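Local coordinates for ABC transporter ATP-binding/permease protein Rv1747 (Mycobacterium tuberculosis, PDB 6CCD) that takes part in ATP-driven translocation of an unknown substrate across the membrane, is required for virulence, and carries this phosphothreonine-binding FHA domain at its N-terminal end, at residues 55-60 with 78-83. Sequence-based numbering, arbitrary orientation.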
# COMPACT_ATOMS: atom_id res chain seq x y z
N GLN A 55 -6.88 -5.13 13.94
CA GLN A 55 -7.88 -4.48 14.76
C GLN A 55 -9.06 -4.02 13.91
O GLN A 55 -9.47 -2.85 13.95
CB GLN A 55 -7.26 -3.30 15.52
CG GLN A 55 -6.16 -3.76 16.50
CD GLN A 55 -5.39 -2.59 17.12
OE1 GLN A 55 -5.89 -1.92 18.02
NE2 GLN A 55 -4.17 -2.35 16.64
N GLY A 56 -9.55 -4.93 13.08
CA GLY A 56 -10.79 -4.71 12.36
C GLY A 56 -10.73 -3.88 11.09
O GLY A 56 -11.77 -3.60 10.49
N ARG A 57 -9.53 -3.51 10.66
CA ARG A 57 -9.40 -2.70 9.45
C ARG A 57 -8.10 -2.98 8.70
O ARG A 57 -7.10 -3.40 9.29
CB ARG A 57 -9.47 -1.21 9.78
CG ARG A 57 -8.20 -0.69 10.45
CD ARG A 57 -8.30 0.79 10.71
NE ARG A 57 -9.49 1.09 11.49
CZ ARG A 57 -9.66 2.19 12.22
NH1 ARG A 57 -10.79 2.37 12.89
NH2 ARG A 57 -8.69 3.10 12.27
N TRP A 58 -8.12 -2.71 7.40
CA TRP A 58 -6.92 -2.75 6.59
C TRP A 58 -6.09 -1.50 6.84
O TRP A 58 -6.65 -0.41 6.95
CB TRP A 58 -7.26 -2.86 5.10
CG TRP A 58 -7.65 -4.23 4.69
CD1 TRP A 58 -8.91 -4.71 4.51
CD2 TRP A 58 -6.76 -5.33 4.44
NE1 TRP A 58 -8.86 -6.05 4.15
CE2 TRP A 58 -7.55 -6.45 4.10
CE3 TRP A 58 -5.37 -5.47 4.45
CZ2 TRP A 58 -7.01 -7.68 3.78
CZ3 TRP A 58 -4.82 -6.70 4.15
CH2 TRP A 58 -5.64 -7.79 3.81
N VAL A 59 -4.77 -1.66 6.94
CA VAL A 59 -3.89 -0.51 7.03
C VAL A 59 -2.73 -0.62 6.05
O VAL A 59 -2.27 -1.71 5.74
CB VAL A 59 -3.32 -0.32 8.46
CG1 VAL A 59 -4.43 0.09 9.41
CG2 VAL A 59 -2.63 -1.60 8.96
N ALA A 60 -2.26 0.53 5.57
CA ALA A 60 -1.02 0.61 4.82
C ALA A 60 0.03 1.25 5.71
O ALA A 60 -0.15 2.37 6.17
CB ALA A 60 -1.19 1.43 3.54
N VAL A 78 1.23 5.76 8.58
CA VAL A 78 0.22 4.73 8.38
C VAL A 78 -1.01 5.35 7.74
O VAL A 78 -1.32 6.52 7.98
CB VAL A 78 -0.14 4.01 9.72
CG1 VAL A 78 -0.77 4.97 10.72
CG2 VAL A 78 -1.06 2.82 9.47
N VAL A 79 -1.68 4.59 6.87
CA VAL A 79 -2.97 5.02 6.35
C VAL A 79 -4.03 3.99 6.69
O VAL A 79 -3.86 2.80 6.41
CB VAL A 79 -2.93 5.25 4.81
CG1 VAL A 79 -4.34 5.42 4.24
CG2 VAL A 79 -2.06 6.46 4.47
N ASP A 80 -5.12 4.43 7.31
CA ASP A 80 -6.24 3.55 7.60
C ASP A 80 -7.14 3.46 6.36
O ASP A 80 -7.53 4.48 5.78
CB ASP A 80 -7.04 4.03 8.83
CG ASP A 80 -6.22 3.99 10.12
OD1 ASP A 80 -5.84 2.89 10.57
OD2 ASP A 80 -5.97 5.07 10.69
N ILE A 81 -7.44 2.24 5.95
CA ILE A 81 -8.26 1.99 4.76
C ILE A 81 -9.64 1.44 5.14
O ILE A 81 -9.80 0.23 5.33
CB ILE A 81 -7.56 0.99 3.83
CG1 ILE A 81 -6.09 1.38 3.63
CG2 ILE A 81 -8.32 0.86 2.51
CD1 ILE A 81 -5.22 0.25 3.05
N TYR A 82 -10.63 2.31 5.23
CA TYR A 82 -11.97 1.91 5.67
C TYR A 82 -12.82 1.37 4.52
O TYR A 82 -13.48 0.34 4.65
CB TYR A 82 -12.70 3.08 6.32
CG TYR A 82 -11.96 3.64 7.51
CD1 TYR A 82 -12.12 3.09 8.77
CD2 TYR A 82 -11.09 4.71 7.36
CE1 TYR A 82 -11.44 3.60 9.85
CE2 TYR A 82 -10.40 5.22 8.44
CZ TYR A 82 -10.58 4.66 9.68
OH TYR A 82 -9.89 5.17 10.76
N ASP A 83 -12.82 2.08 3.40
CA ASP A 83 -13.59 1.65 2.24
C ASP A 83 -12.79 1.78 0.95
O ASP A 83 -12.62 0.81 0.21
CB ASP A 83 -14.88 2.46 2.11
CG ASP A 83 -15.71 2.02 0.91
OD1 ASP A 83 -16.21 0.87 0.93
OD2 ASP A 83 -15.84 2.81 -0.05
O HOH W 1 -10.67 -2.14 6.10
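The guanidinium of Arg57, a residue modelled in two conformers, has in the one described Tyr82 on one face and Asp80 at its edge; these contacts hold for that conformer. CE1 of Tyr82 sits 3.2 Å above the guanidinium plane, over its centre, but the two planes are 63° apart, so this is a tilted contact and not a flat stack. At the edge, in plane, Asp80 OD1 takes a straight but weak hydrogen bond of 3.3 Å from Arg57 NH2, part of a salt bridge in which carboxylate and guanidinium planes stand 83° apart. The bend of the arginine at chi3 (55°) turns NE off the line of the chain, while CD also lies against Asp80 OD1. Alongside, Val59 CG1 lies 3.3 Å from Asp80 OD1.

Beneath this polar layer the backbones pair antiparallel. Ala60 and Val79 exchange two bonds, Ala60 N to Val79 O (2.9 Å) and Val79 N to Ala60 O (2.8 Å), and Ile81 N adds one to Trp58 O. Toward Arg57 the strands splay, and a water bridges them, accepting from Trp58 N and donating to Ile81 O (2.6 Å).

The other face is apolar: Ile81 CD1 reaches Ala60 CB at 4.2 Å, and both side chains touch Phe99 of strand 96-101. Of the Trp58 side chain, CB alone meets Ile81; the indole leads away to Phe53, with NE1 bonded to Pro8 O. Strand 78-81 thus forms an edge of its sheet, with Asp80 on one face, beside Val59, and the other packed against the second sheet, an arrangement characteristic of the FHA beta-sandwich.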